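Local coordinates for toxin secretion ATP-binding protein (Vibrio parahaemolyticus RIMD 2210633, PDB 3B79) that probably works as an ATP-driven membrane exporter in toxin secretion, represented here by its N-terminal peptidase C39-like domain, at residues A[6-11]-A[71-76]; A[85-88]-A[93-96]; A[96-99]-A[105-108]. All coordinates share one frame; numbering follows the deposited sequence. Where two conformers were deposited one is given.

Contact 1. Residues A[6-11]-A[71-76]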
ATOM      1  N   ASP A   6       9.578  -5.609  -4.612  1.00 16.29           N
ATOM      2  CA  ASP A   6       9.174  -4.214  -4.744  1.00 15.70           C
ATOM      3  C   ASP A   6       8.013  -3.993  -3.742  1.00 14.43           C
ATOM      4  O   ASP A   6       6.907  -4.484  -3.972  1.00 13.70           O
ATOM      5  CB  ASP A   6       8.742  -4.008  -6.187  1.00 14.82           C
ATOM      6  CG  ASP A   6       8.264  -2.589  -6.444  1.00 15.70           C
ATOM      7  OD1 ASP A   6       7.866  -1.890  -5.495  1.00 16.89           O
ATOM      8  OD2 ASP A   6       8.263  -2.190  -7.605  1.00 17.41           O
ATOM      9  N   PRO A   7       8.245  -3.262  -2.645  1.00 14.44           N
ATOM     10  CA  PRO A   7       7.170  -3.149  -1.646  1.00 14.29           C
ATOM     11  C   PRO A   7       5.922  -2.411  -2.160  1.00 12.93           C
ATOM     12  O   PRO A   7       4.819  -2.806  -1.803  1.00 12.03           O
ATOM     13  CB  PRO A   7       7.809  -2.332  -0.508  1.00 17.12           C
ATOM     14  CG  PRO A   7       9.175  -2.075  -0.867  1.00 17.27           C
ATOM     15  CD  PRO A   7       9.496  -2.594  -2.234  1.00 15.73           C
ATOM     16  N   LEU A   8       6.075  -1.335  -2.938  1.00 11.88           N
ATOM     17  CA  LEU A   8       4.926  -0.601  -3.428  1.00 11.89           C
ATOM     18  C   LEU A   8       4.141  -1.439  -4.414  1.00 10.99           C
ATOM     19  O   LEU A   8       2.904  -1.389  -4.427  1.00 11.68           O
ATOM     20  CB  LEU A   8       5.332   0.735  -4.067  1.00 13.84           C
ATOM     21  CG  LEU A   8       5.484   1.961  -3.183  1.00 16.96           C
ATOM     22  CD1 LEU A   8       5.942   3.058  -4.081  1.00 20.03           C
ATOM     23  CD2 LEU A   8       4.203   2.339  -2.444  1.00 16.01           C
ATOM     24  N   LEU A   9       4.831  -2.187  -5.265  1.00 11.79           N
ATOM     25  CA  LEU A   9       4.156  -3.075  -6.201  1.00 11.32           C
ATOM     26  C   LEU A   9       3.404  -4.165  -5.425  1.00 11.28           C
ATOM     27  O   LEU A   9       2.249  -4.485  -5.757  1.00 11.86           O
ATOM     28  CB  LEU A   9       5.171  -3.696  -7.190  1.00 12.80           C
ATOM     29  CG  LEU A   9       4.543  -4.605  -8.275  1.00 14.25           C
ATOM     30  CD1 LEU A   9       3.458  -3.902  -9.080  1.00 16.00           C
ATOM     31  CD2 LEU A   9       5.671  -5.101  -9.222  1.00 16.04           C
ATOM     32  N   ASN A  10       4.027  -4.728  -4.380  1.00 10.75           N
ATOM     33  CA  ASN A  10       3.321  -5.724  -3.580  1.00 10.71           C
ATOM     34  C   ASN A  10       2.037  -5.124  -3.001  1.00  9.62           C
ATOM     35  O   ASN A  10       0.959  -5.750  -3.010  1.00 10.71           O
ATOM     36  CB  ASN A  10       4.233  -6.232  -2.444  1.00 11.44           C
ATOM     37  CG  ASN A  10       3.644  -7.434  -1.717  1.00 11.91           C
ATOM     38  OD1 ASN A  10       3.020  -7.314  -0.609  1.00 14.79           O
ATOM     39  ND2 ASN A  10       3.748  -8.571  -2.347  1.00 12.86           N
ATOM     40  N   SER A  11       2.155  -3.910  -2.462  1.00  9.89           N
ATOM     41  CA  SER A  11       0.985  -3.275  -1.851  1.00 10.23           C
ATOM     42  C   SER A  11      -0.115  -3.024  -2.901  1.00  9.85           C
ATOM     43  O   SER A  11      -1.300  -3.245  -2.647  1.00 10.30           O
ATOM     44  CB  SER A  11       1.393  -1.942  -1.189  1.00 10.54           C
ATOM     45  OG  SER A  11       2.344  -2.171  -0.162  1.00 10.51           O
ATOM     46  N   PRO A  71      -8.686  -0.781   2.245  1.00 10.78           N
ATOM     47  CA  PRO A  71      -7.215  -0.743   2.450  1.00 10.14           C
ATOM     48  C   PRO A  71      -6.543   0.475   1.785  1.00 10.02           C
ATOM     49  O   PRO A  71      -6.917   0.899   0.674  1.00 10.68           O
ATOM     50  CB  PRO A  71      -6.738  -2.034   1.750  1.00 11.49           C
ATOM     51  CG  PRO A  71      -7.783  -2.290   0.689  1.00 12.68           C
ATOM     52  CD  PRO A  71      -9.132  -1.888   1.363  1.00 12.12           C
ATOM     53  N   ALA A  72      -5.550   1.012   2.487  1.00  9.62           N
ATOM     54  CA  ALA A  72      -4.735   2.142   1.984  1.00  8.85           C
ATOM     55  C   ALA A  72      -3.297   1.690   1.866  1.00  9.00           C
ATOM     56  O   ALA A  72      -2.907   0.656   2.442  1.00 10.26           O
ATOM     57  CB  ALA A  72      -4.829   3.310   2.924  1.00 10.68           C
ATOM     58  N   ILE A  73      -2.497   2.401   1.078  1.00  9.46           N
ATOM     59  CA  ILE A  73      -1.091   2.048   0.993  1.00  8.66           C
ATOM     60  C   ILE A  73      -0.267   3.070   1.772  1.00  8.51           C
ATOM     61  O   ILE A  73      -0.327   4.267   1.448  1.00 10.03           O
ATOM     62  CB  ILE A  73      -0.629   1.962  -0.472  1.00  9.05           C
ATOM     63  CG1 ILE A  73      -1.429   0.894  -1.232  1.00  9.85           C
ATOM     64  CG2 ILE A  73       0.891   1.748  -0.523  1.00 11.78           C
ATOM     65  CD1 ILE A  73      -1.115   0.781  -2.729  1.00 11.40           C
ATOM     66  N   LEU A  74       0.446   2.622   2.801  1.00  8.99           N
ATOM     67  CA  LEU A  74       1.231   3.549   3.611  1.00  9.79           C
ATOM     68  C   LEU A  74       2.643   3.630   3.073  1.00 10.02           C
ATOM     69  O   LEU A  74       3.263   2.604   2.751  1.00 11.59           O
ATOM     70  CB  LEU A  74       1.305   3.059   5.041  1.00 10.33           C
ATOM     71  CG  LEU A  74      -0.021   2.808   5.772  1.00 10.40           C
ATOM     72  CD1 LEU A  74       0.225   2.377   7.186  1.00 11.95           C
ATOM     73  CD2 LEU A  74      -0.950   4.007   5.684  1.00 11.52           C
ATOM     74  N   VAL A  75       3.181   4.853   3.022  1.00 10.53           N
ATOM     75  CA  VAL A  75       4.603   5.017   2.732  1.00 11.17           C
ATOM     76  C   VAL A  75       5.360   4.979   4.042  1.00 10.91           C
ATOM     77  O   VAL A  75       5.069   5.717   4.996  1.00 11.54           O
ATOM     78  CB  VAL A  75       4.830   6.373   2.035  1.00 12.05           C
ATOM     79  CG1 VAL A  75       6.321   6.584   1.793  1.00 13.36           C
ATOM     80  CG2 VAL A  75       4.040   6.452   0.715  1.00 12.86           C
ATOM     81  N   LEU A  76       6.339   4.074   4.107  1.00 10.97           N
ATOM     82  CA  LEU A  76       7.101   3.817   5.348  1.00 12.30           C
ATOM     83  C   LEU A  76       8.547   4.318   5.130  1.00 13.81           C
ATOM     84  O   LEU A  76       8.990   4.527   4.007  1.00 15.25           O
ATOM     85  CB  LEU A  76       7.120   2.315   5.664  1.00 12.32           C
ATOM     86  CG  LEU A  76       5.722   1.691   5.830  1.00 11.49           C
ATOM     87  CD1 LEU A  76       5.897   0.194   6.074  1.00 13.86           C
ATOM     88  CD2 LEU A  76       4.915   2.321   6.953  1.00 12.49           C
TER

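Contact 2. Residues A[85-88]-A[93-96]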
ATOM      1  N   ASN A  85      -4.771  -2.477   6.479  1.00 10.37           N
ATOM      2  CA  ASN A  85      -6.072  -3.133   6.327  1.00 11.35           C
ATOM      3  C   ASN A  85      -7.069  -2.689   7.397  1.00 11.98           C
ATOM      4  O   ASN A  85      -8.261  -2.521   7.101  1.00 13.40           O
ATOM      5  CB  ASN A  85      -5.879  -4.653   6.429  1.00 11.68           C
ATOM      6  CG  ASN A  85      -4.915  -5.202   5.352  1.00 11.60           C
ATOM      7  OD1 ASN A  85      -5.336  -5.575   4.245  1.00 17.01           O
ATOM      8  ND2 ASN A  85      -3.683  -5.303   5.670  1.00 11.63           N
ATOM      9  N   SER A  86      -6.599  -2.468   8.629  1.00 12.43           N
ATOM     10  CA  SER A  86      -7.452  -2.006   9.739  1.00 12.72           C
ATOM     11  C   SER A  86      -6.586  -1.577  10.910  1.00 11.87           C
ATOM     12  O   SER A  86      -5.418  -1.948  10.974  1.00 11.91           O
ATOM     13  CB  SER A  86      -8.449  -3.086  10.190  1.00 14.60           C
ATOM     14  OG  SER A  86      -7.800  -4.186  10.789  1.00 18.33           O
ATOM     15  N   ILE A  87      -7.164  -0.805  11.832  1.00 13.73           N
ATOM     16  CA  ILE A  87      -6.523  -0.467  13.114  1.00 14.31           C
ATOM     17  C   ILE A  87      -7.506  -0.655  14.238  1.00 14.89           C
ATOM     18  O   ILE A  87      -8.658  -0.216  14.121  1.00 17.30           O
ATOM     19  CB  ILE A  87      -5.912   0.975  13.228  1.00 15.00           C
ATOM     20  CG1 ILE A  87      -4.756   1.170  12.259  1.00 15.22           C
ATOM     21  CG2 ILE A  87      -5.469   1.299  14.680  1.00 16.81           C
ATOM     22  CD1 ILE A  87      -4.177   2.607  12.242  1.00 16.50           C
ATOM     23  N   ASN A  88      -7.075  -1.335  15.290  1.00 16.21           N
ATOM     24  CA  ASN A  88      -7.868  -1.468  16.493  1.00 16.63           C
ATOM     25  C   ASN A  88      -7.247  -0.604  17.612  1.00 17.14           C
ATOM     26  O   ASN A  88      -6.191  -0.936  18.135  1.00 16.25           O
ATOM     27  CB  ASN A  88      -7.959  -2.960  16.864  1.00 17.77           C
ATOM     28  CG  ASN A  88      -8.930  -3.204  18.027  1.00 20.51           C
ATOM     29  OD1 ASN A  88      -9.050  -2.363  18.918  1.00 22.42           O
ATOM     30  ND2 ASN A  88      -9.608  -4.345  18.023  1.00 23.60           N
ATOM     31  N   GLU A  93      -3.512  -2.509  17.930  1.00 13.47           N
ATOM     32  CA  GLU A  93      -2.978  -3.418  16.937  1.00 14.57           C
ATOM     33  C   GLU A  93      -3.394  -2.890  15.578  1.00 13.93           C
ATOM     34  O   GLU A  93      -4.494  -2.351  15.428  1.00 16.62           O
ATOM     35  CB  GLU A  93      -3.580  -4.810  17.140  1.00 17.00           C
ATOM     36  CG  GLU A  93      -3.019  -5.536  18.383  1.00 20.36           C
ATOM     37  CD  GLU A  93      -1.571  -6.019  18.187  1.00 23.57           C
ATOM     38  OE1 GLU A  93      -1.269  -6.723  17.181  1.00 25.94           O
ATOM     39  OE2 GLU A  93      -0.754  -5.751  19.081  1.00 30.45           O
ATOM     40  N   ALA A  94      -2.528  -3.033  14.594  1.00 12.56           N
ATOM     41  CA  ALA A  94      -2.872  -2.722  13.211  1.00 12.66           C
ATOM     42  C   ALA A  94      -2.796  -3.992  12.411  1.00 12.22           C
ATOM     43  O   ALA A  94      -1.919  -4.835  12.663  1.00 14.09           O
ATOM     44  CB  ALA A  94      -1.892  -1.661  12.615  1.00 13.71           C
ATOM     45  N   GLU A  95      -3.691  -4.136  11.451  0.60 11.30           N
ATOM     46  CA  GLU A  95      -3.588  -5.213  10.499  0.60 11.20           C
ATOM     47  C   GLU A  95      -3.010  -4.628   9.221  0.60 10.56           C
ATOM     48  O   GLU A  95      -3.534  -3.622   8.702  0.60 10.76           O
ATOM     49  CB  GLU A  95      -4.941  -5.857  10.226  0.60 11.84           C
ATOM     50  CG  GLU A  95      -4.882  -7.270   9.701  0.60 16.24           C
ATOM     51  CD  GLU A  95      -4.644  -8.312  10.786  0.60 18.25           C
ATOM     52  OE1 GLU A  95      -4.344  -9.463  10.427  0.60 22.47           O
ATOM     53  OE2 GLU A  95      -4.682  -7.983  11.979  0.60 19.62           O
ATOM     54  N   VAL A  96      -1.891  -5.205   8.797  1.00  9.68           N
ATOM     55  CA  VAL A  96      -1.145  -4.714   7.643  1.00 10.03           C
ATOM     56  C   VAL A  96      -0.779  -5.857   6.711  1.00  9.28           C
ATOM     57  O   VAL A  96      -0.718  -7.024   7.145  1.00 10.22           O
ATOM     58  CB  VAL A  96       0.168  -3.971   8.060  1.00 10.83           C
ATOM     59  CG1 VAL A  96      -0.177  -2.698   8.811  1.00 12.03           C
ATOM     60  CG2 VAL A  96       1.056  -4.898   8.892  1.00 11.56           C
TER
HETATM   61  O   HOH W   1      -6.770  -4.138  13.492  1.00 30.81           O

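Contact 3. Residues A[96-99]-A[105-108]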
ATOM      1  N   VAL A  96      -1.891  -5.205   8.797  1.00  9.68           N
ATOM      2  CA  VAL A  96      -1.145  -4.714   7.643  1.00 10.03           C
ATOM      3  C   VAL A  96      -0.779  -5.857   6.711  1.00  9.28           C
ATOM      4  O   VAL A  96      -0.718  -7.024   7.145  1.00 10.22           O
ATOM      5  CB  VAL A  96       0.168  -3.971   8.060  1.00 10.83           C
ATOM      6  CG1 VAL A  96      -0.177  -2.698   8.811  1.00 12.03           C
ATOM      7  CG2 VAL A  96       1.056  -4.898   8.892  1.00 11.56           C
ATOM      8  N   THR A  97      -0.513  -5.562   5.441  1.00 10.37           N
ATOM      9  CA  THR A  97      -0.014  -6.576   4.530  1.00 10.34           C
ATOM     10  C   THR A  97       1.331  -6.067   4.075  1.00  9.81           C
ATOM     11  O   THR A  97       1.432  -4.973   3.501  1.00 10.12           O
ATOM     12  CB  THR A  97      -0.980  -6.808   3.364  1.00 10.82           C
ATOM     13  OG1 THR A  97      -2.288  -7.046   3.881  1.00 11.89           O
ATOM     14  CG2 THR A  97      -0.604  -8.008   2.521  1.00 12.30           C
ATOM     15  N   THR A  98       2.376  -6.852   4.336  1.00 11.51           N
ATOM     16  CA  THR A  98       3.741  -6.383   4.117  1.00 12.10           C
ATOM     17  C   THR A  98       4.420  -7.191   3.028  1.00 11.76           C
ATOM     18  O   THR A  98       3.931  -8.237   2.598  1.00 12.18           O
ATOM     19  CB  THR A  98       4.574  -6.487   5.399  1.00 12.45           C
ATOM     20  OG1 THR A  98       4.777  -7.883   5.715  1.00 13.17           O
ATOM     21  CG2 THR A  98       3.869  -5.790   6.573  1.00 14.24           C
ATOM     22  N   LEU A  99       5.614  -6.744   2.591  1.00 12.93           N
ATOM     23  CA  LEU A  99       6.320  -7.519   1.612  1.00 14.78           C
ATOM     24  C   LEU A  99       6.612  -8.944   2.125  1.00 13.56           C
ATOM     25  O   LEU A  99       6.514  -9.916   1.353  1.00 15.48           O
ATOM     26  CB  LEU A  99       7.636  -6.810   1.288  1.00 16.61           C
ATOM     27  CG  LEU A  99       8.375  -7.303   0.058  1.00 18.70           C
ATOM     28  CD1 LEU A  99       7.536  -7.223  -1.209  1.00 19.27           C
ATOM     29  CD2 LEU A  99       9.667  -6.463  -0.131  1.00 19.17           C
ATOM     30  N   PRO A 105      -2.787 -10.540   5.278  1.00 10.29           N
ATOM     31  CA  PRO A 105      -2.733  -9.501   6.321  1.00 10.48           C
ATOM     32  C   PRO A 105      -2.318 -10.121   7.646  1.00 10.32           C
ATOM     33  O   PRO A 105      -2.744 -11.257   7.985  1.00 11.58           O
ATOM     34  CB  PRO A 105      -4.178  -8.955   6.359  1.00 12.01           C
ATOM     35  CG  PRO A 105      -4.754  -9.331   4.998  1.00 12.69           C
ATOM     36  CD  PRO A 105      -4.154 -10.713   4.737  1.00 12.09           C
ATOM     37  N   ILE A 106      -1.507  -9.368   8.402  1.00 10.33           N
ATOM     38  CA  ILE A 106      -1.038  -9.799   9.708  1.00 11.19           C
ATOM     39  C   ILE A 106      -1.246  -8.700  10.744  1.00 10.63           C
ATOM     40  O   ILE A 106      -1.330  -7.533  10.407  1.00 11.58           O
ATOM     41  CB  ILE A 106       0.478 -10.207   9.648  1.00 11.43           C
ATOM     42  CG1 ILE A 106       1.303  -9.044   9.045  1.00 14.23           C
ATOM     43  CG2 ILE A 106       0.637 -11.481   8.827  1.00 12.31           C
ATOM     44  CD1 ILE A 106       2.787  -9.104   9.335  1.00 15.43           C
ATOM     45  N   SER A 107      -1.266  -9.087  12.008  0.50 11.91           N
ATOM     46  CA  SER A 107      -1.388  -8.177  13.124  0.50 12.24           C
ATOM     47  C   SER A 107      -0.016  -7.718  13.558  0.50 12.62           C
ATOM     48  O   SER A 107       0.952  -8.521  13.651  0.50 13.90           O
ATOM     49  CB  SER A 107      -2.062  -8.899  14.292  0.50 13.47           C
ATOM     50  OG  SER A 107      -3.354  -9.363  13.916  0.50 16.09           O
ATOM     51  N   ILE A 108       0.083  -6.422  13.833  1.00 12.62           N
ATOM     52  CA  ILE A 108       1.285  -5.900  14.462  1.00 13.25           C
ATOM     53  C   ILE A 108       0.958  -4.852  15.497  1.00 11.91           C
ATOM     54  O   ILE A 108      -0.103  -4.212  15.444  1.00 12.85           O
ATOM     55  CB  ILE A 108       2.249  -5.298  13.424  1.00 14.56           C
ATOM     56  CG1 ILE A 108       1.639  -4.087  12.766  1.00 14.19           C
ATOM     57  CG2 ILE A 108       2.687  -6.376  12.393  1.00 16.07           C
ATOM     58  CD1 ILE A 108       2.656  -3.282  11.951  1.00 16.28           C
TER

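Contact 1. Residues A[6-11]-A[71-76]
S11, whose CB faces I73 on the strand, also brings two of its own groups to P7 O. S11 N donates to P7 O at 3.0 Å as an ordinary helical bond. S11 OG lies at the same distance from P7 O, but it is also hydrogen-bonded to S81 OG of strand 80-88, so the bond to P7 O is not settled. The torsion chi1 of -61° places OG beside the backbone N and turns the hydroxyl back toward the helix. This leaves the carbon side of the serine to meet the strand.

Across the contact the meeting is apolar. I73 CG2 is the common point: it lies 3.8 Å from S11 CB and 3.9 Å from L8 CD2. The other branch of I73 runs along S11, with CG1 4.0 Å from S11 CB and CD1 3.9 Å from S11 C. L8 does not point its CB at the strand; it reaches I73 with CD2, and the two side chains cross obliquely. Beyond this pair, L8 also touches S81, and I73 also touches V124 of strand 120-126.

The start of the helix is fixed by D6 at the N-cap. L9 N donates to D6 OD1 at 3.1 Å, with a nearly straight N-H...O angle of 172°. The donor sits well above the carboxylate plane, 71° out of it. D6 OD2 is held separately by L39 N, so both carboxylate oxygens are engaged.

The contact lies near the centre of the chain and is buried. It packs the first turn of helix 7-18 on the sheet through strand 72-76. In active C39 peptidases, papain-like enzymes, the catalytic cysteine lies at the start of the equivalent helix. Segment 6-11 has no cysteine, consistent with a C39-like domain.

Contact 2. Residues A[85-88]-A[93-96]
A classic beta bulge interrupts the antiparallel hairpin of strands 80-88 and 93-97, with N85 and S86 both facing E95. E95 O takes two backbone donors: N85 N at 2.8 Å and S86 N at 3.3 Å. Both come from the same face of the carbonyl plane. With its CG beside the backbone N (chi1 -59°), N85 brings ND2 against the V96 backbone, 3.1 Å from V96 C. N85 ND2 adds only a weak bond to E95 O; its stronger partner is T97 OG1.

Past the bulge the ladder is regular. E95 N donates to S86 O at 2.8 Å. N88 and E93 form the next hydrogen-bonded pair: N88 N donates to E93 O at 2.8 Å, and E93 N to N88 O. I87 and A94 form the non-hydrogen-bonded pair between them.

On one face, I87 CG1 lies 4.0 Å from A94 CB. I87 also touches L110 of helix 110-116, and A94 touches L113. On the other, S86 OG lies 3.4 Å from E95 CB. Water 1 binds S86 OG at 2.9 Å and makes a weak bond to E93 O. N88 OD1 accepts from E90 N and T91 N of the hairpin turn. A bond from E95 OE2 to S107 OG is doubtful, as both residues have a second conformer.

The chemistry is two-sided: the I87 and A94 face is apolar and packed on the helix, while the face of S86, N88, E93 and E95 is polar and partly hydrated. The doubled grip on E95 O gives both backbone N-H groups of the bulge, N85 and S86, an acceptor.

Contact 3. Residues A[96-99]-A[105-108]
V96 and I106 form a hydrogen-bonded antiparallel pair, and its two backbone bonds hold the segments together. V96 N donates to I106 O at 2.9 Å, and I106 N donates to V96 O at 2.8 Å. P105 CA adds a CH...O contact to the same carbonyl, 3.3 Å from V96 O.

The apolar contacts centre on V96 CG2. It lies 3.8 Å from I108 CD1, and the two side chains cross at about a right angle. I108 CG1 and CG2 also come near the same methyl, so V96 CG2 sits against both branches of the isoleucine. I106 CG1 is a little farther from V96 CG2, at 4.2 Å. With chi1 of 54°, I106 CG1 stands between its own backbone N and carbonyl carbon, which also brings it to 3.4 Å from V96 O.

T97 and P105 lie side by side and point the same way. T97 OG1 sits over the face of the P105 ring, 3.5 Å from P105 CG. That hydroxyl has its polar partner elsewhere, in N85. T98 makes a looser contact through OG1, 4.3 Å from I106 CD1; its hydrogen bond goes to E100 OE1.

These segments belong to the hairpin of strands 93-97 and 106-109, the latter an outermost strand of the sheet in this chain. On the other side of strand 93-97, T97 pairs through its backbone with V83 of strand 80-88. V96 touches C82 and L84 of that strand, and both T97 and P105 touch Y14 of helix 7-18.

All three contacts reach one antiparallel sheet, with strand order 72-76, 80-88, 93-97, 106-109 on this side. Contacts 2 and 3 share V96 and use opposite edges of strand 93-97; their centres are about 8 Å apart. Strand 106-109 is tied on further by A94 O and I108 N, 2.8 Å apart, a probable hydrogen bond. Contact 1 sits about 14 Å from contact 2, centre to centre, and does not touch it. It lies about 11 Å from contact 3 and meets it where N10 CB packs 3.7 Å from L99 CD1. Helix 7-18 thus packs on strand 72-76 and touches the connection between the strands of contact 3.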